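Local coordinates for protein 1,4-dihydroxy-2-naphthoyl-CoA hydrolase (Synechocystis sp., PDB 4K00) that hydrolyses 1,4-dihydroxy-2-naphthoyl-CoA to 1,4-dihydroxy-2-naphthoate and coenzyme A, a step in phylloquinone (vitamin K1) biosynthesis, at residues L78-T83 with Y96-A101; D67-A72 with A104-R109; Y9-Y14 with L30-E35; L59-A64 with A110-V115. One frame throughout, in Å; residues are numbered along the deposited sequence.

Interaction 1: residues L78-T83 with Y96-A101; sequences LLVNLT and YEISQA
Leu-82 and Tyr-96 lie side by side and point the same way, with the leucine methyl CD1 3.6 Å from ring atom CE2 of Tyr-96. Val-80 comes to the same ring at a slant, CG1 being 4.0 Å from Tyr-96 CD2, and on its other branch CG2 meets Ile-98 CG1. Branched aliphatic residues suit this face because they fill the space beside the ring without polar groups to satisfy. On the other face, Asn-81 ND2 and Ser-99 OG share a water that also donates to Glu-97 O, while Asn-81 OD1 is hydrogen-bonded to Thr-8 OG1. Between the faces run four backbone hydrogen bonds of an antiparallel hairpin, among them Asn-81 N to Glu-97 O at 2.8 Å. An alanine in place of Tyr-96 would probably leave Leu-82 CD1 and Val-80 CG1 beside a gap and Thr-112 OG1 without its hydroxyl partner. Helix 26-43 covers the apolar face, through Ala-36 on Val-80, Trp-40 on Leu-82 and Cys-33 on Tyr-96, while strands 6-12 and 106-118 continue the sheet beyond the two hairpin strands.

Interaction 2: residues D67-A72 with A104-R109; sequences DFFAPA and AQLLAR
Leu-107 O is gripped by two successive amides of the other segment: Phe-69 N at 2.7 Å and Ala-70 N, more loosely, at 3.3 Å. Both N-H groups reach this oxygen from the same face of its carbonyl plane. Further along, Asp-67 and Arg-109 run side by side, and Arg-109 NE donates to Asp-67 OD2 at 2.8 Å in a salt bridge; NH2 adds a weak bond to the same oxygen. The arginine chain, extended from CG to NE, carries NE to the acid, which lies at the guanidinium edge; CG and CD pass Phe-69 CZ. An alanine in place of Asp-67 would probably leave Arg-109 without this carboxylate and His-63 of the second subunit without its acceptor. Phe-69 also meets Leu-106, Phe-69 CE2 lying 3.6 Å from Leu-106 CD2, while the small Ala-72 makes room for Leu-107 CD1. Leu-107 and Ala-108 both face Ile-98 of the adjoining strand 91-100, a classic beta bulge in strand 106-118 of the curved antiparallel hotdog sheet.

Interaction 3: residues Y9-Y14 with L30-E35; sequences YERQVY and LQMCHE
Arg-11 and Glu-35 meet because each side chain sets out from its backbone toward the other: Arg-11 CG is anti to its backbone N (chi1 176°), and its chain then bends at chi2 and chi3, while Glu-35 extends beyond CG. The two flat groups end nearly coplanar, 13° apart, and the guanidinium grips the carboxylate side-on. Arg-11 NE gives an almost straight bond to the syn lone pair of Glu-35 OE1 at 2.7 Å, and Arg-11 NH2 reaches Glu-35 OE2 at 3.2 Å. Tyr-9 OH donates to Glu-35 OE1 from the anti side, 2.6 Å away, its ring standing almost perpendicular to the carboxylate. One helical turn back, Gln-31 NE2 uses the anti lone pair of Glu-35 OE2 at 3.0 Å. Met-32 lies over one face of the guanidinium, CG near the rim and CE 3.8 Å from Arg-11 NH1; a long, flexible thioether suits this place, covering a flat cation without competing for its bonds. Arg-11 NH1 turns to Gln-12 O and to a salt bridge with Asp-17. Each oxygen of the buried carboxylate thus accepts two bonds, which would be expected to favour the ionised acid and to hold it from turning, pinning helix 26-43 to strand 6-12.

Interaction 4: residues L59-A64 with A110-V115; sequences LPLVHA and AQTHHV
A classic beta bulge interrupts the antiparallel pairing of strands 57-68 and 106-118 in the hotdog sheet, where Val-62 and His-63 both face His-113. His-113 is held by both its N-H and its C=O: Val-62 N donates to His-113 O at 2.8 Å, and His-113 N donates to His-63 O at 2.9 Å. The two imidazoles lie side by side, planes at 48°, and His-63 CD2 sits over the centre of the His-113 ring. On this side of the sheet His-63 ND1 bonds to Asp-67 of the second subunit, where the sheet runs on across the interface. On the opposite face the Leu-61 and Thr-112 side chains cross at about a right angle, Leu-61 CD1 lying 3.7 Å from Thr-112 CB. The helix-like psi of Val-62 at the bulge (-12°) goes with its methyls meeting those of Val-115, Val-62 CG1 to Val-115 CG2 at 3.4 Å, tighter than usual van der Waals contact. Pro-60, with no N-H to give, still supplies its carbonyl oxygen to Val-115 N at 3.0 Å. Thr-112 OG1, which also bonds to Tyr-96, is hydrogen-bonded to His-114 NE2 at 2.8 Å, either group being able to donate, and on the far side of that ring a water links His-114 ND1 to Leu-59 O.

In the fold
Interactions 2 and 4 use the same two strands, 57-68 and 106-118, at points whose centres are 21 Å apart, and both reach the second subunit. Interaction 1 adjoins them in the sheet: Ile-98 O lies 2.7 Å from Leu-107 N of interaction 2, and Tyr-96 OH 2.7 Å from Thr-112 OG1 of interaction 4. Interaction 3 adds strand 6-12 to the other side of the hairpin, Leu-78 N being 2.8 Å from Arg-11 O, and brings in helix 26-43, whose Cys-33 also packs on Ala-110. The side chain of Asp-19, the predicted active-site residue, lies about 9 Å from that of Pro-71 in interaction 2 and about 10 Å from that of Val-13 in interaction 3.

Interaction 1: residues L78-T83 with Y96-A101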
loop_
_atom_site.group_PDB
_atom_site.type_symbol
_atom_site.label_atom_id
_atom_site.label_comp_id
_atom_site.label_asym_id
_atom_site.label_seq_id
_atom_site.Cartn_x
_atom_site.Cartn_y
_atom_site.Cartn_z
ATOM N N LEU A 78 3.223 13.171 -13.286
ATOM C CA LEU A 78 2.386 12.451 -14.246
ATOM C C LEU A 78 1.030 13.138 -14.366
ATOM O O LEU A 78 0.592 13.837 -13.450
ATOM C CB LEU A 78 2.193 11.006 -13.807
ATOM C CG LEU A 78 3.447 10.212 -13.442
ATOM C CD1 LEU A 78 3.052 8.790 -13.113
ATOM C CD2 LEU A 78 4.472 10.245 -14.566
ATOM N N LEU A 79 0.375 12.941 -15.505
ATOM C CA LEU A 79 -1.026 13.306 -15.676
ATOM C C LEU A 79 -1.838 12.034 -15.873
ATOM O O LEU A 79 -1.461 11.159 -16.651
ATOM C CB LEU A 79 -1.187 14.217 -16.894
ATOM C CG LEU A 79 -0.386 15.520 -16.856
ATOM C CD1 LEU A 79 -0.523 16.282 -18.162
ATOM C CD2 LEU A 79 -0.839 16.373 -15.684
ATOM N N VAL A 80 -2.941 11.927 -15.146
ATOM C CA VAL A 80 -3.921 10.875 -15.392
ATOM C C VAL A 80 -5.166 11.502 -15.972
ATOM O O VAL A 80 -5.860 12.266 -15.292
ATOM C CB VAL A 80 -4.332 10.140 -14.108
ATOM C CG1 VAL A 80 -5.253 8.972 -14.464
ATOM C CG2 VAL A 80 -3.108 9.670 -13.337
ATOM N N ASN A 81 -5.431 11.203 -17.238
ATOM C CA ASN A 81 -6.582 11.750 -17.914
ATOM C C ASN A 81 -7.702 10.751 -17.931
ATOM O O ASN A 81 -7.526 9.621 -18.362
ATOM C CB ASN A 81 -6.233 12.166 -19.344
ATOM C CG ASN A 81 -5.658 13.561 -19.400
ATOM O OD1 ASN A 81 -6.370 14.546 -19.186
ATOM N ND2 ASN A 81 -4.371 13.657 -19.660
ATOM N N LEU A 82 -8.854 11.200 -17.457
ATOM C CA LEU A 82 -9.964 10.328 -17.139
ATOM C C LEU A 82 -11.156 10.759 -17.988
ATOM O O LEU A 82 -11.460 11.948 -18.095
ATOM C CB LEU A 82 -10.299 10.425 -15.642
ATOM C CG LEU A 82 -11.704 9.999 -15.207
ATOM C CD1 LEU A 82 -11.858 8.490 -15.324
ATOM C CD2 LEU A 82 -11.976 10.447 -13.776
ATOM N N THR A 83 -11.813 9.775 -18.593
ATOM C CA THR A 83 -13.155 9.941 -19.137
ATOM C C THR A 83 -14.145 8.974 -18.495
ATOM O O THR A 83 -13.837 7.788 -18.323
ATOM C CB THR A 83 -13.146 9.710 -20.651
ATOM O OG1 THR A 83 -12.272 10.662 -21.262
ATOM C CG2 THR A 83 -14.536 9.859 -21.226
ATOM N N TYR A 96 -8.802 5.665 -18.617
ATOM C CA TYR A 96 -7.674 6.456 -18.129
ATOM C C TYR A 96 -6.532 6.371 -19.115
ATOM O O TYR A 96 -6.262 5.307 -19.668
ATOM C CB TYR A 96 -7.170 5.941 -16.780
ATOM C CG TYR A 96 -8.207 5.687 -15.708
ATOM C CD1 TYR A 96 -8.905 4.486 -15.642
ATOM C CD2 TYR A 96 -8.450 6.636 -14.725
ATOM C CE1 TYR A 96 -9.835 4.250 -14.640
ATOM C CE2 TYR A 96 -9.366 6.406 -13.711
ATOM C CZ TYR A 96 -10.053 5.210 -13.668
ATOM O OH TYR A 96 -10.968 4.983 -12.666
ATOM N N GLU A 97 -5.843 7.487 -19.313
ATOM C CA GLU A 97 -4.495 7.464 -19.876
ATOM C C GLU A 97 -3.540 8.131 -18.914
ATOM O O GLU A 97 -3.846 9.205 -18.394
ATOM C CB GLU A 97 -4.435 8.235 -21.194
ATOM C CG GLU A 97 -5.309 7.688 -22.298
ATOM C CD GLU A 97 -4.898 8.216 -23.661
ATOM O OE1 GLU A 97 -4.570 9.415 -23.762
ATOM O OE2 GLU A 97 -4.880 7.431 -24.622
ATOM N N ILE A 98 -2.389 7.490 -18.685
ATOM C CA ILE A 98 -1.359 8.044 -17.805
ATOM C C ILE A 98 -0.148 8.443 -18.633
ATOM O O ILE A 98 0.396 7.636 -19.396
ATOM C CB ILE A 98 -0.923 7.045 -16.711
ATOM C CG1 ILE A 98 -2.141 6.521 -15.955
ATOM C CG2 ILE A 98 0.052 7.708 -15.741
ATOM C CD1 ILE A 98 -1.822 5.423 -14.958
ATOM N N SER A 99 0.265 9.694 -18.482
ATOM C CA SER A 99 1.349 10.230 -19.277
ATOM C C SER A 99 2.306 11.033 -18.403
ATOM O O SER A 99 1.932 11.490 -17.318
ATOM C CB SER A 99 0.793 11.114 -20.394
ATOM O OG SER A 99 -0.002 12.155 -19.843
ATOM N N GLN A 100 3.529 11.216 -18.890
ATOM C CA GLN A 100 4.448 12.214 -18.330
ATOM C C GLN A 100 3.934 13.618 -18.608
ATOM O O GLN A 100 3.526 13.928 -19.727
ATOM C CB GLN A 100 5.835 12.049 -18.934
ATOM C CG GLN A 100 6.511 10.733 -18.589
ATOM C CD GLN A 100 7.085 10.726 -17.185
ATOM O OE1 GLN A 100 7.047 11.726 -16.485
ATOM N NE2 GLN A 100 7.605 9.590 -16.767
ATOM N N ALA A 101 3.947 14.471 -17.592
ATOM C CA ALA A 101 3.346 15.786 -17.719
ATOM C C ALA A 101 4.093 16.592 -18.776
ATOM O O ALA A 101 3.482 17.309 -19.557
ATOM C CB ALA A 101 3.352 16.516 -16.382
HETATM O O HOH W 1 -2.564 11.303 -19.948
#

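Interaction 2: residues D67-A72 with A104-R109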
loop_
_atom_site.group_PDB
_atom_site.type_symbol
_atom_site.label_atom_id
_atom_site.label_comp_id
_atom_site.label_asym_id
_atom_site.label_seq_id
_atom_site.Cartn_x
_atom_site.Cartn_y
_atom_site.Cartn_z
ATOM N N ASP A 67 -2.887 -1.595 -19.254
ATOM C CA ASP A 67 -1.743 -1.986 -20.072
ATOM C C ASP A 67 -0.596 -0.995 -19.892
ATOM O O ASP A 67 -0.819 0.216 -19.832
ATOM C CB ASP A 67 -2.125 -2.028 -21.549
ATOM C CG ASP A 67 -3.289 -2.963 -21.829
ATOM O OD1 ASP A 67 -3.175 -4.180 -21.589
ATOM O OD2 ASP A 67 -4.323 -2.469 -22.286
ATOM N N PHE A 68 0.622 -1.515 -19.812
ATOM C CA PHE A 68 1.796 -0.695 -19.538
ATOM C C PHE A 68 2.660 -0.595 -20.786
ATOM O O PHE A 68 2.969 -1.606 -21.422
ATOM C CB PHE A 68 2.589 -1.282 -18.368
ATOM C CG PHE A 68 1.764 -1.479 -17.132
ATOM C CD1 PHE A 68 1.563 -0.438 -16.241
ATOM C CD2 PHE A 68 1.148 -2.699 -16.879
ATOM C CE1 PHE A 68 0.773 -0.621 -15.117
ATOM C CE2 PHE A 68 0.357 -2.879 -15.759
ATOM C CZ PHE A 68 0.180 -1.847 -14.872
ATOM N N PHE A 69 3.023 0.639 -21.139
ATOM C CA PHE A 69 3.770 0.912 -22.348
ATOM C C PHE A 69 5.205 1.336 -22.017
ATOM O O PHE A 69 6.140 1.027 -22.751
ATOM C CB PHE A 69 3.058 2.003 -23.163
ATOM C CG PHE A 69 1.634 1.671 -23.498
ATOM C CD1 PHE A 69 1.321 0.481 -24.129
ATOM C CD2 PHE A 69 0.608 2.540 -23.173
ATOM C CE1 PHE A 69 0.012 0.162 -24.432
ATOM C CE2 PHE A 69 -0.702 2.224 -23.479
ATOM C CZ PHE A 69 -1.000 1.036 -24.099
ATOM N N ALA A 70 5.378 2.059 -20.916
ATOM C CA ALA A 70 6.685 2.601 -20.564
ATOM C C ALA A 70 6.722 2.926 -19.073
ATOM O O ALA A 70 5.684 3.235 -18.484
ATOM C CB ALA A 70 6.968 3.845 -21.385
ATOM N N PRO A 71 7.911 2.844 -18.453
ATOM C CA PRO A 71 8.025 2.996 -16.998
ATOM C C PRO A 71 8.063 4.448 -16.558
ATOM O O PRO A 71 8.311 5.339 -17.374
ATOM C CB PRO A 71 9.350 2.303 -16.678
ATOM C CG PRO A 71 10.173 2.504 -17.918
ATOM C CD PRO A 71 9.197 2.466 -19.070
ATOM N N ALA A 72 7.797 4.678 -15.277
ATOM C CA ALA A 72 8.072 5.956 -14.643
ATOM C C ALA A 72 8.971 5.760 -13.430
ATOM O O ALA A 72 9.165 4.640 -12.962
ATOM C CB ALA A 72 6.767 6.630 -14.241
ATOM N N ALA A 104 4.663 14.306 -22.390
ATOM C CA ALA A 104 3.408 13.720 -22.873
ATOM C C ALA A 104 3.563 12.261 -23.317
ATOM O O ALA A 104 2.655 11.692 -23.916
ATOM C CB ALA A 104 2.818 14.552 -24.004
ATOM N N GLN A 105 4.699 11.650 -23.010
ATOM C CA GLN A 105 4.858 10.218 -23.228
ATOM C C GLN A 105 3.750 9.433 -22.529
ATOM O O GLN A 105 3.568 9.560 -21.320
ATOM C CB GLN A 105 6.211 9.744 -22.707
ATOM C CG GLN A 105 6.468 8.267 -22.934
ATOM C CD GLN A 105 7.758 7.796 -22.295
ATOM O OE1 GLN A 105 8.210 8.347 -21.286
ATOM N NE2 GLN A 105 8.353 6.772 -22.872
ATOM N N LEU A 106 3.038 8.612 -23.297
ATOM C CA LEU A 106 2.032 7.700 -22.755
ATOM C C LEU A 106 2.667 6.502 -22.044
ATOM O O LEU A 106 3.395 5.702 -22.648
ATOM C CB LEU A 106 1.121 7.200 -23.879
ATOM C CG LEU A 106 -0.026 6.286 -23.444
ATOM C CD1 LEU A 106 -1.082 7.069 -22.679
ATOM C CD2 LEU A 106 -0.630 5.617 -24.668
ATOM N N LEU A 107 2.361 6.369 -20.764
ATOM C CA LEU A 107 2.925 5.300 -19.942
ATOM C C LEU A 107 1.991 4.083 -19.838
ATOM O O LEU A 107 2.451 2.939 -19.800
ATOM C CB LEU A 107 3.222 5.844 -18.556
ATOM C CG LEU A 107 4.123 7.072 -18.521
ATOM C CD1 LEU A 107 4.296 7.552 -17.084
ATOM C CD2 LEU A 107 5.460 6.754 -19.162
ATOM N N ALA A 108 0.691 4.341 -19.769
ATOM C CA ALA A 108 -0.297 3.296 -19.499
ATOM C C ALA A 108 -1.688 3.753 -19.914
ATOM O O ALA A 108 -1.985 4.943 -19.915
ATOM C CB ALA A 108 -0.297 2.915 -18.018
ATOM N N ARG A 109 -2.536 2.790 -20.267
ATOM C CA ARG A 109 -3.976 3.016 -20.412
ATOM C C ARG A 109 -4.701 2.035 -19.487
ATOM O O ARG A 109 -4.194 0.946 -19.208
ATOM C CB ARG A 109 -4.426 2.778 -21.861
ATOM C CG ARG A 109 -4.421 1.306 -22.265
ATOM C CD ARG A 109 -4.908 1.068 -23.685
ATOM N NE ARG A 109 -4.816 -0.347 -24.029
ATOM C CZ ARG A 109 -5.199 -0.875 -25.185
ATOM N NH1 ARG A 109 -5.699 -0.108 -26.141
ATOM N NH2 ARG A 109 -5.078 -2.183 -25.385
HETATM O O HOH W 2 8.817 7.737 -18.428
#

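Interaction 3: residues Y9-Y14 with L30-E35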
loop_
_atom_site.group_PDB
_atom_site.type_symbol
_atom_site.label_atom_id
_atom_site.label_comp_id
_atom_site.label_asym_id
_atom_site.label_seq_id
_atom_site.Cartn_x
_atom_site.Cartn_y
_atom_site.Cartn_z
ATOM N N TYR A 9 -5.997 14.637 -13.650
ATOM C CA TYR A 9 -5.462 14.514 -12.304
ATOM C C TYR A 9 -3.948 14.528 -12.358
ATOM O O TYR A 9 -3.321 13.719 -13.057
ATOM C CB TYR A 9 -5.949 13.211 -11.694
ATOM C CG TYR A 9 -5.341 12.840 -10.363
ATOM C CD1 TYR A 9 -5.542 13.637 -9.236
ATOM C CD2 TYR A 9 -4.609 11.670 -10.221
ATOM C CE1 TYR A 9 -5.005 13.286 -8.009
ATOM C CE2 TYR A 9 -4.084 11.302 -8.995
ATOM C CZ TYR A 9 -4.268 12.119 -7.898
ATOM O OH TYR A 9 -3.746 11.745 -6.687
ATOM N N GLU A 10 -3.361 15.475 -11.639
ATOM C CA GLU A 10 -1.921 15.595 -11.591
ATOM C C GLU A 10 -1.366 14.801 -10.399
ATOM O O GLU A 10 -1.868 14.899 -9.278
ATOM C CB GLU A 10 -1.563 17.068 -11.498
ATOM C CG GLU A 10 -0.092 17.365 -11.393
ATOM C CD GLU A 10 0.153 18.861 -11.386
ATOM O OE1 GLU A 10 -0.771 19.610 -11.780
ATOM O OE2 GLU A 10 1.254 19.280 -10.977
ATOM N N ARG A 11 -0.335 14.010 -10.651
ATOM C CA ARG A 11 0.168 13.074 -9.638
ATOM C C ARG A 11 1.691 13.007 -9.696
ATOM O O ARG A 11 2.273 12.611 -10.708
ATOM C CB ARG A 11 -0.440 11.685 -9.845
ATOM C CG ARG A 11 0.080 10.608 -8.901
ATOM C CD ARG A 11 -0.251 10.891 -7.440
ATOM N NE ARG A 11 -0.535 9.639 -6.744
ATOM C CZ ARG A 11 0.390 8.760 -6.364
ATOM N NH1 ARG A 11 1.685 8.998 -6.567
ATOM N NH2 ARG A 11 0.017 7.634 -5.760
ATOM N N GLN A 12 2.316 13.409 -8.596
ATOM C CA GLN A 12 3.734 13.171 -8.350
ATOM C C GLN A 12 4.011 11.723 -7.963
ATOM O O GLN A 12 3.275 11.131 -7.170
ATOM C CB GLN A 12 4.207 14.109 -7.236
ATOM C CG GLN A 12 5.654 13.913 -6.831
ATOM C CD GLN A 12 6.602 14.609 -7.780
ATOM O OE1 GLN A 12 7.504 13.986 -8.339
ATOM N NE2 GLN A 12 6.394 15.904 -7.982
ATOM N N VAL A 13 5.083 11.153 -8.515
ATOM C CA VAL A 13 5.515 9.825 -8.126
ATOM C C VAL A 13 6.340 9.929 -6.848
ATOM O O VAL A 13 7.326 10.664 -6.789
ATOM C CB VAL A 13 6.338 9.119 -9.228
ATOM C CG1 VAL A 13 6.821 7.767 -8.725
ATOM C CG2 VAL A 13 5.514 8.936 -10.501
ATOM N N TYR A 14 5.912 9.220 -5.808
ATOM C CA TYR A 14 6.632 9.242 -4.533
ATOM C C TYR A 14 7.459 7.986 -4.408
ATOM O O TYR A 14 7.255 7.041 -5.154
ATOM C CB TYR A 14 5.653 9.334 -3.365
ATOM C CG TYR A 14 4.798 10.568 -3.426
ATOM C CD1 TYR A 14 5.350 11.819 -3.233
ATOM C CD2 TYR A 14 3.445 10.482 -3.711
ATOM C CE1 TYR A 14 4.574 12.957 -3.295
ATOM C CE2 TYR A 14 2.663 11.613 -3.780
ATOM C CZ TYR A 14 3.237 12.846 -3.580
ATOM O OH TYR A 14 2.461 13.980 -3.648
ATOM N N LEU A 30 -2.498 1.698 -11.177
ATOM C CA LEU A 30 -3.929 1.484 -10.973
ATOM C C LEU A 30 -4.449 2.275 -9.790
ATOM O O LEU A 30 -5.573 2.784 -9.837
ATOM C CB LEU A 30 -4.259 0.005 -10.759
ATOM C CG LEU A 30 -4.702 -0.782 -11.983
ATOM C CD1 LEU A 30 -4.987 -2.228 -11.601
ATOM C CD2 LEU A 30 -5.913 -0.141 -12.663
ATOM N N GLN A 31 -3.645 2.371 -8.724
ATOM C CA GLN A 31 -3.983 3.216 -7.571
ATOM C C GLN A 31 -4.167 4.671 -8.034
ATOM O O GLN A 31 -5.114 5.347 -7.624
ATOM C CB GLN A 31 -2.907 3.089 -6.476
ATOM C CG GLN A 31 -3.065 3.998 -5.266
ATOM C CD GLN A 31 -4.458 3.968 -4.696
ATOM O OE1 GLN A 31 -5.123 2.926 -4.701
ATOM N NE2 GLN A 31 -4.922 5.119 -4.207
ATOM N N MET A 32 -3.271 5.147 -8.897
ATOM C CA MET A 32 -3.331 6.533 -9.366
ATOM C C MET A 32 -4.598 6.765 -10.186
ATOM O O MET A 32 -5.180 7.851 -10.152
ATOM C CB MET A 32 -2.112 6.865 -10.220
ATOM C CG MET A 32 -0.785 6.871 -9.477
ATOM S SD MET A 32 0.598 7.006 -10.626
ATOM C CE MET A 32 1.963 6.644 -9.520
ATOM N N CYS A 33 -5.024 5.738 -10.906
ATOM C CA CYS A 33 -6.303 5.789 -11.637
ATOM C C CYS A 33 -7.483 5.972 -10.689
ATOM O O CYS A 33 -8.326 6.837 -10.900
ATOM C CB CYS A 33 -6.494 4.526 -12.475
ATOM S SG CYS A 33 -5.403 4.443 -13.908
ATOM N N HIS A 34 -7.540 5.173 -9.631
ATOM C CA HIS A 34 -8.627 5.294 -8.673
ATOM C C HIS A 34 -8.606 6.671 -8.004
ATOM O O HIS A 34 -9.654 7.269 -7.780
ATOM C CB HIS A 34 -8.591 4.149 -7.642
ATOM C CG HIS A 34 -9.898 3.923 -6.945
ATOM N ND1 HIS A 34 -10.341 4.729 -5.921
ATOM C CD2 HIS A 34 -10.874 3.004 -7.146
ATOM C CE1 HIS A 34 -11.528 4.309 -5.510
ATOM N NE2 HIS A 34 -11.870 3.259 -6.233
ATOM N N GLU A 35 -7.412 7.184 -7.714
ATOM C CA GLU A 35 -7.270 8.545 -7.182
ATOM C C GLU A 35 -7.844 9.603 -8.129
ATOM O O GLU A 35 -8.498 10.550 -7.687
ATOM C CB GLU A 35 -5.809 8.869 -6.894
ATOM C CG GLU A 35 -5.197 8.027 -5.784
ATOM C CD GLU A 35 -3.698 8.232 -5.651
ATOM O OE1 GLU A 35 -3.155 9.230 -6.192
ATOM O OE2 GLU A 35 -3.048 7.385 -5.002
#

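Interaction 4: residues L59-A64 with A110-V115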
loop_
_atom_site.group_PDB
_atom_site.type_symbol
_atom_site.label_atom_id
_atom_site.label_comp_id
_atom_site.label_asym_id
_atom_site.label_seq_id
_atom_site.Cartn_x
_atom_site.Cartn_y
_atom_site.Cartn_z
ATOM N N LEU A 59 -20.932 1.008 -4.089
ATOM C CA LEU A 59 -20.452 1.249 -5.446
ATOM C C LEU A 59 -19.152 0.514 -5.692
ATOM O O LEU A 59 -18.112 1.137 -5.896
ATOM C CB LEU A 59 -20.203 2.727 -5.696
ATOM C CG LEU A 59 -21.423 3.616 -5.874
ATOM C CD1 LEU A 59 -21.026 5.075 -5.679
ATOM C CD2 LEU A 59 -22.028 3.399 -7.249
ATOM N N PRO A 60 -19.209 -0.814 -5.668
ATOM C CA PRO A 60 -18.016 -1.611 -5.900
ATOM C C PRO A 60 -17.495 -1.461 -7.321
ATOM O O PRO A 60 -18.263 -1.296 -8.272
ATOM C CB PRO A 60 -18.490 -3.039 -5.683
ATOM C CG PRO A 60 -19.957 -2.998 -5.922
ATOM C CD PRO A 60 -20.408 -1.634 -5.478
ATOM N N LEU A 61 -16.180 -1.524 -7.432
ATOM C CA LEU A 61 -15.514 -1.682 -8.693
ATOM C C LEU A 61 -15.650 -3.161 -9.054
ATOM O O LEU A 61 -15.362 -4.030 -8.236
ATOM C CB LEU A 61 -14.069 -1.194 -8.520
ATOM C CG LEU A 61 -13.136 -1.151 -9.721
ATOM C CD1 LEU A 61 -12.057 -0.106 -9.523
ATOM C CD2 LEU A 61 -12.518 -2.526 -9.918
ATOM N N VAL A 62 -16.156 -3.452 -10.250
ATOM C CA VAL A 62 -16.399 -4.836 -10.666
ATOM C C VAL A 62 -15.433 -5.342 -11.747
ATOM O O VAL A 62 -15.378 -6.542 -12.035
ATOM C CB VAL A 62 -17.845 -5.059 -11.151
ATOM C CG1 VAL A 62 -18.828 -4.779 -10.023
ATOM C CG2 VAL A 62 -18.147 -4.213 -12.382
ATOM N N HIS A 63 -14.684 -4.429 -12.340
ATOM C CA HIS A 63 -13.692 -4.783 -13.344
ATOM C C HIS A 63 -12.611 -3.708 -13.364
ATOM O O HIS A 63 -12.886 -2.516 -13.224
ATOM C CB HIS A 63 -14.348 -4.914 -14.733
ATOM C CG HIS A 63 -13.369 -5.006 -15.868
ATOM N ND1 HIS A 63 -12.758 -6.188 -16.231
ATOM C CD2 HIS A 63 -12.904 -4.063 -16.724
ATOM C CE1 HIS A 63 -11.943 -5.966 -17.251
ATOM N NE2 HIS A 63 -12.022 -4.686 -17.577
ATOM N N ALA A 64 -11.376 -4.150 -13.547
ATOM C CA ALA A 64 -10.266 -3.250 -13.801
ATOM C C ALA A 64 -9.353 -3.871 -14.833
ATOM O O ALA A 64 -9.195 -5.105 -14.885
ATOM C CB ALA A 64 -9.497 -2.967 -12.518
ATOM N N ALA A 110 -5.875 2.422 -19.003
ATOM C CA ALA A 110 -6.615 1.582 -18.062
ATOM C C ALA A 110 -8.119 1.824 -18.167
ATOM O O ALA A 110 -8.571 2.825 -18.745
ATOM C CB ALA A 110 -6.142 1.836 -16.632
ATOM N N GLN A 111 -8.880 0.883 -17.610
ATOM C CA GLN A 111 -10.322 1.016 -17.453
ATOM C C GLN A 111 -10.722 0.475 -16.091
ATOM O O GLN A 111 -10.127 -0.489 -15.608
ATOM C CB GLN A 111 -11.056 0.235 -18.527
ATOM C CG GLN A 111 -10.942 0.826 -19.914
ATOM C CD GLN A 111 -11.926 0.205 -20.895
ATOM O OE1 GLN A 111 -12.451 -0.886 -20.662
ATOM N NE2 GLN A 111 -12.168 0.899 -22.009
ATOM N N THR A 112 -11.689 1.127 -15.451
ATOM C CA THR A 112 -12.382 0.545 -14.303
ATOM C C THR A 112 -13.897 0.644 -14.514
ATOM O O THR A 112 -14.379 1.626 -15.056
ATOM C CB THR A 112 -11.982 1.230 -12.977
ATOM O OG1 THR A 112 -12.272 2.633 -13.026
ATOM C CG2 THR A 112 -10.493 1.043 -12.680
ATOM N N HIS A 113 -14.629 -0.395 -14.124
ATOM C CA HIS A 113 -16.086 -0.409 -14.191
ATOM C C HIS A 113 -16.628 -0.507 -12.773
ATOM O O HIS A 113 -16.082 -1.244 -11.925
ATOM C CB HIS A 113 -16.617 -1.621 -14.965
ATOM C CG HIS A 113 -16.146 -1.719 -16.383
ATOM N ND1 HIS A 113 -15.290 -0.807 -16.964
ATOM C CD2 HIS A 113 -16.415 -2.640 -17.337
ATOM C CE1 HIS A 113 -15.051 -1.165 -18.216
ATOM N NE2 HIS A 113 -15.726 -2.268 -18.468
ATOM N N HIS A 114 -17.717 0.203 -12.540
ATOM C CA HIS A 114 -18.276 0.392 -11.213
ATOM C C HIS A 114 -19.777 0.196 -11.307
ATOM O O HIS A 114 -20.425 0.655 -12.265
ATOM C CB HIS A 114 -18.013 1.818 -10.715
ATOM C CG HIS A 114 -16.594 2.270 -10.866
ATOM N ND1 HIS A 114 -15.783 2.533 -9.786
ATOM C CD2 HIS A 114 -15.852 2.530 -11.969
ATOM C CE1 HIS A 114 -14.599 2.933 -10.218
ATOM N NE2 HIS A 114 -14.611 2.927 -11.539
ATOM N N VAL A 115 -20.351 -0.468 -10.312
ATOM C CA VAL A 115 -21.773 -0.683 -10.315
ATOM C C VAL A 115 -22.371 -0.271 -8.986
ATOM O O VAL A 115 -21.716 -0.327 -7.942
ATOM C CB VAL A 115 -22.138 -2.144 -10.603
ATOM C CG1 VAL A 115 -21.519 -2.606 -11.915
ATOM C CG2 VAL A 115 -21.710 -3.032 -9.448
HETATM O O HOH W 3 -16.524 3.040 -6.941
HETATM O O HOH W 4 -11.171 -3.288 -19.838
#